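Local atomic coordinates of tyrosyl-tRNA synthetase (Aeropyrum pernix, PDB entry 2CYA), a protein that catalyses the attachment of tyrosine to tRNA(Tyr), probably by first activating the amino acid with ATP to form Tyr-AMP. Residues A[53-63]-A[101-112]. Sequence-based numbering, arbitrary orientation.
Sequences LVWMYKVKDLV and VMEAAGVPVERV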
loop_
_atom_site.group_PDB
_atom_site.type_symbol
_atom_site.label_atom_id
_atom_site.label_comp_id
_atom_site.label_asym_id
_atom_site.label_seq_id
_atom_site.Cartn_x
_atom_site.Cartn_y
_atom_site.Cartn_z
ATOM N N LEU A 53 20.950 -21.734 4.642
ATOM C CA LEU A 53 21.946 -22.299 3.727
ATOM C C LEU A 53 21.237 -23.074 2.610
ATOM O O LEU A 53 21.691 -23.082 1.461
ATOM C CB LEU A 53 22.932 -23.209 4.485
ATOM C CG LEU A 53 23.984 -22.564 5.417
ATOM C CD1 LEU A 53 24.791 -23.649 6.123
ATOM C CD2 LEU A 53 24.932 -21.657 4.606
ATOM N N VAL A 54 20.111 -23.703 2.937
ATOM C CA VAL A 54 19.351 -24.452 1.942
ATOM C C VAL A 54 18.972 -23.567 0.756
ATOM O O VAL A 54 19.160 -23.965 -0.400
ATOM C CB VAL A 54 18.040 -25.048 2.523
ATOM C CG1 VAL A 54 17.282 -25.777 1.416
ATOM C CG2 VAL A 54 18.345 -26.000 3.674
ATOM N N TRP A 55 18.435 -22.370 1.003
ATOM C CA TRP A 55 18.099 -21.547 -0.153
ATOM C C TRP A 55 19.346 -20.898 -0.773
ATOM O O TRP A 55 19.367 -20.604 -1.965
ATOM C CB TRP A 55 17.019 -20.507 0.182
ATOM C CG TRP A 55 17.333 -19.472 1.226
ATOM C CD1 TRP A 55 16.840 -19.417 2.503
ATOM C CD2 TRP A 55 18.105 -18.276 1.040
ATOM N NE1 TRP A 55 17.249 -18.251 3.121
ATOM C CE2 TRP A 55 18.026 -17.534 2.244
ATOM C CE3 TRP A 55 18.849 -17.757 -0.035
ATOM C CZ2 TRP A 55 18.663 -16.299 2.407
ATOM C CZ3 TRP A 55 19.480 -16.530 0.123
ATOM C CH2 TRP A 55 19.381 -15.810 1.345
ATOM N N MET A 56 20.409 -20.716 0.016
ATOM C CA MET A 56 21.626 -20.137 -0.545
ATOM C C MET A 56 22.229 -21.128 -1.560
ATOM O O MET A 56 22.679 -20.739 -2.626
ATOM C CB MET A 56 22.633 -19.812 0.563
ATOM C CG MET A 56 22.206 -18.652 1.466
ATOM S SD MET A 56 23.331 -18.426 2.870
ATOM C CE MET A 56 22.592 -16.967 3.713
ATOM N N TYR A 57 22.211 -22.413 -1.229
ATOM C CA TYR A 57 22.744 -23.434 -2.135
ATOM C C TYR A 57 21.892 -23.491 -3.402
ATOM O O TYR A 57 22.403 -23.753 -4.498
ATOM C CB TYR A 57 22.749 -24.814 -1.457
ATOM C CG TYR A 57 23.709 -24.927 -0.283
ATOM C CD1 TYR A 57 24.929 -24.227 -0.275
ATOM C CD2 TYR A 57 23.432 -25.773 0.787
ATOM C CE1 TYR A 57 25.834 -24.373 0.761
ATOM C CE2 TYR A 57 24.339 -25.932 1.833
ATOM C CZ TYR A 57 25.541 -25.231 1.815
ATOM O OH TYR A 57 26.447 -25.408 2.846
ATOM N N LYS A 58 20.592 -23.250 -3.246
ATOM C CA LYS A 58 19.689 -23.273 -4.381
ATOM C C LYS A 58 19.996 -22.069 -5.276
ATOM O O LYS A 58 19.928 -22.170 -6.499
ATOM C CB LYS A 58 18.236 -23.277 -3.904
ATOM C CG LYS A 58 17.196 -23.561 -4.980
ATOM C CD LYS A 58 17.580 -24.726 -5.918
ATOM C CE LYS A 58 17.826 -26.035 -5.176
ATOM N NZ LYS A 58 18.215 -27.106 -6.154
ATOM N N VAL A 59 20.353 -20.936 -4.673
ATOM C CA VAL A 59 20.707 -19.763 -5.464
ATOM C C VAL A 59 21.900 -20.184 -6.318
ATOM O O VAL A 59 21.949 -19.925 -7.523
ATOM C CB VAL A 59 21.102 -18.563 -4.573
ATOM C CG1 VAL A 59 21.613 -17.414 -5.440
ATOM C CG2 VAL A 59 19.884 -18.106 -3.754
ATOM N N LYS A 60 22.861 -20.849 -5.688
ATOM C CA LYS A 60 24.040 -21.330 -6.411
ATOM C C LYS A 60 23.614 -22.209 -7.589
ATOM O O LYS A 60 24.130 -22.036 -8.687
ATOM C CB LYS A 60 24.966 -22.133 -5.491
ATOM C CG LYS A 60 26.173 -22.718 -6.239
ATOM C CD LYS A 60 27.245 -23.247 -5.282
ATOM C CE LYS A 60 28.400 -23.899 -6.055
ATOM N NZ LYS A 60 29.665 -23.992 -5.257
ATOM N N ASP A 61 22.675 -23.137 -7.371
ATOM C CA ASP A 61 22.205 -24.007 -8.453
ATOM C C ASP A 61 21.576 -23.210 -9.617
ATOM O O ASP A 61 21.896 -23.452 -10.782
ATOM C CB ASP A 61 21.160 -25.028 -7.967
ATOM C CG ASP A 61 21.740 -26.102 -7.041
ATOM O OD1 ASP A 61 22.970 -26.205 -6.944
ATOM O OD2 ASP A 61 20.955 -26.852 -6.411
ATOM N N LEU A 62 20.668 -22.281 -9.311
ATOM C CA LEU A 62 20.028 -21.485 -10.362
ATOM C C LEU A 62 21.041 -20.710 -11.180
ATOM O O LEU A 62 20.949 -20.673 -12.408
ATOM C CB LEU A 62 18.987 -20.525 -9.777
ATOM C CG LEU A 62 17.579 -21.114 -9.776
ATOM C CD1 LEU A 62 17.544 -22.363 -8.902
ATOM C CD2 LEU A 62 16.590 -20.084 -9.263
ATOM N N VAL A 63 22.009 -20.099 -10.507
ATOM C CA VAL A 63 23.045 -19.343 -11.210
ATOM C C VAL A 63 23.846 -20.248 -12.164
ATOM O O VAL A 63 24.139 -19.859 -13.291
ATOM C CB VAL A 63 24.042 -18.694 -10.217
ATOM C CG1 VAL A 63 25.283 -18.177 -10.966
ATOM C CG2 VAL A 63 23.363 -17.553 -9.469
ATOM N N VAL A 101 28.021 -14.423 4.278
ATOM C CA VAL A 101 27.769 -15.833 4.521
ATOM C C VAL A 101 27.607 -16.560 3.192
ATOM O O VAL A 101 28.151 -17.652 3.008
ATOM C CB VAL A 101 26.483 -16.038 5.345
ATOM C CG1 VAL A 101 26.075 -17.520 5.307
ATOM C CG2 VAL A 101 26.701 -15.571 6.804
ATOM N N MET A 102 26.859 -15.964 2.264
ATOM C CA MET A 102 26.642 -16.601 0.974
ATOM C C MET A 102 27.948 -16.840 0.226
ATOM O O MET A 102 28.145 -17.900 -0.354
ATOM C CB MET A 102 25.680 -15.778 0.105
ATOM C CG MET A 102 24.238 -15.855 0.584
ATOM S SD MET A 102 23.136 -14.784 -0.347
ATOM C CE MET A 102 22.990 -15.696 -1.947
ATOM N N GLU A 103 28.827 -15.847 0.244
ATOM C CA GLU A 103 30.115 -15.940 -0.419
ATOM C C GLU A 103 30.945 -17.046 0.221
ATOM O O GLU A 103 31.425 -17.958 -0.459
ATOM C CB GLU A 103 30.848 -14.598 -0.304
ATOM C CG GLU A 103 32.341 -14.654 -0.629
ATOM C CD GLU A 103 32.980 -13.265 -0.702
ATOM O OE1 GLU A 103 33.211 -12.780 -1.821
ATOM O OE2 GLU A 103 33.238 -12.654 0.355
ATOM N N ALA A 104 31.096 -16.961 1.542
ATOM C CA ALA A 104 31.859 -17.947 2.293
ATOM C C ALA A 104 31.244 -19.336 2.172
ATOM O O ALA A 104 31.928 -20.333 2.385
ATOM C CB ALA A 104 31.927 -17.539 3.753
ATOM N N ALA A 105 29.961 -19.415 1.835
ATOM C CA ALA A 105 29.317 -20.723 1.711
ATOM C C ALA A 105 29.560 -21.303 0.322
ATOM O O ALA A 105 29.216 -22.447 0.046
ATOM C CB ALA A 105 27.809 -20.618 1.981
ATOM N N GLY A 106 30.151 -20.513 -0.561
ATOM C CA GLY A 106 30.431 -21.035 -1.884
ATOM C C GLY A 106 29.518 -20.530 -2.971
ATOM O O GLY A 106 29.639 -20.963 -4.119
ATOM N N VAL A 107 28.594 -19.631 -2.642
ATOM C CA VAL A 107 27.712 -19.098 -3.676
ATOM C C VAL A 107 28.533 -18.099 -4.508
ATOM O O VAL A 107 29.309 -17.317 -3.961
ATOM C CB VAL A 107 26.490 -18.352 -3.069
ATOM C CG1 VAL A 107 25.595 -17.828 -4.183
ATOM C CG2 VAL A 107 25.705 -19.272 -2.151
ATOM N N PRO A 108 28.393 -18.129 -5.842
ATOM C CA PRO A 108 29.141 -17.195 -6.697
ATOM C C PRO A 108 28.468 -15.817 -6.660
ATOM O O PRO A 108 27.792 -15.435 -7.616
ATOM C CB PRO A 108 29.047 -17.844 -8.079
ATOM C CG PRO A 108 27.715 -18.534 -8.038
ATOM C CD PRO A 108 27.662 -19.128 -6.650
ATOM N N VAL A 109 28.653 -15.085 -5.560
ATOM C CA VAL A 109 28.015 -13.782 -5.398
ATOM C C VAL A 109 28.349 -12.738 -6.462
ATOM O O VAL A 109 27.592 -11.787 -6.664
ATOM C CB VAL A 109 28.290 -13.191 -3.986
ATOM C CG1 VAL A 109 27.655 -14.095 -2.919
ATOM C CG2 VAL A 109 29.787 -13.069 -3.735
ATOM N N GLU A 110 29.465 -12.919 -7.161
ATOM C CA GLU A 110 29.850 -11.962 -8.191
ATOM C C GLU A 110 28.826 -11.953 -9.322
ATOM O O GLU A 110 28.650 -10.943 -10.007
ATOM C CB GLU A 110 31.237 -12.299 -8.756
ATOM C CG GLU A 110 31.323 -13.603 -9.545
ATOM C CD GLU A 110 31.433 -14.844 -8.665
ATOM O OE1 GLU A 110 31.486 -14.707 -7.420
ATOM O OE2 GLU A 110 31.474 -15.963 -9.230
ATOM N N ARG A 111 28.153 -13.083 -9.508
ATOM C CA ARG A 111 27.152 -13.235 -10.554
ATOM C C ARG A 111 25.735 -12.952 -10.045
ATOM O O ARG A 111 24.775 -13.067 -10.797
ATOM C CB ARG A 111 27.228 -14.656 -11.134
ATOM C CG ARG A 111 28.562 -14.960 -11.851
ATOM C CD ARG A 111 28.711 -16.440 -12.255
ATOM N NE ARG A 111 27.811 -16.833 -13.336
ATOM C CZ ARG A 111 27.622 -18.087 -13.746
ATOM N NH1 ARG A 111 28.272 -19.089 -13.163
ATOM N NH2 ARG A 111 26.782 -18.347 -14.745
ATOM N N VAL A 112 25.610 -12.573 -8.774
ATOM C CA VAL A 112 24.301 -12.277 -8.187
ATOM C C VAL A 112 24.118 -10.775 -7.973
ATOM O O VAL A 112 25.026 -10.102 -7.514
ATOM C CB VAL A 112 24.122 -12.966 -6.810
ATOM C CG1 VAL A 112 22.735 -12.650 -6.237
ATOM C CG2 VAL A 112 24.317 -14.465 -6.939
HETATM O O HOH W 1 28.778 -24.292 2.708
#
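Lys60 donates a hydrogen bond from NZ to Gly106 O over 3.2 Å, the one direct hydrogen bond between 53-63 and 101-112. Its NZ lies above the carbonyl plane, 37° out of it. Gly106 closes helix 88-104 in a Schellman motif, and at its backbone angles a CB would be jammed against Ala105 O, which calls for glycine. The setting is the Rossmann-type nucleotide-binding fold of a class I synthetase. Here helix 51-64 packs against the end of helix 88-104 and the link into strand 113-116. The Lys60 chain is extended, with CG opposite the backbone N (chi1 177°), which carries NZ to the turn while CG passes Pro108 CD. With an alanine at Lys60, Gly106 O would probably lose this donor and Pro108 CD its contact with CG. Tyr57 OH and Ala105 O are bridged by a water, 2.6 Å from Tyr57 OH, which donates to Ala105 O.

The rest is mostly apolar. Met56 SD lies 3.6 Å from Met102 CG and also touches Val101 CG1. Met102 bends at chi3 (74°), bringing CE to Val59 CG1. Its SD meets Trp55 CZ3 at 4.1 Å, an oblique Met-aromatic contact. Trp55 also meets the ring of Trp52, which probably binds ATP, so this packing may back that site. Val107 CG2 sits 3.4 Å from Met56 O. Val59 and Val63 also rest on Phe69 of strand 68-73. At the far end, Val63 CG1 touches Pro108 CG and lies over the centre of one face of the Arg111 guanidinium, 3.6 Å from Arg111 CZ.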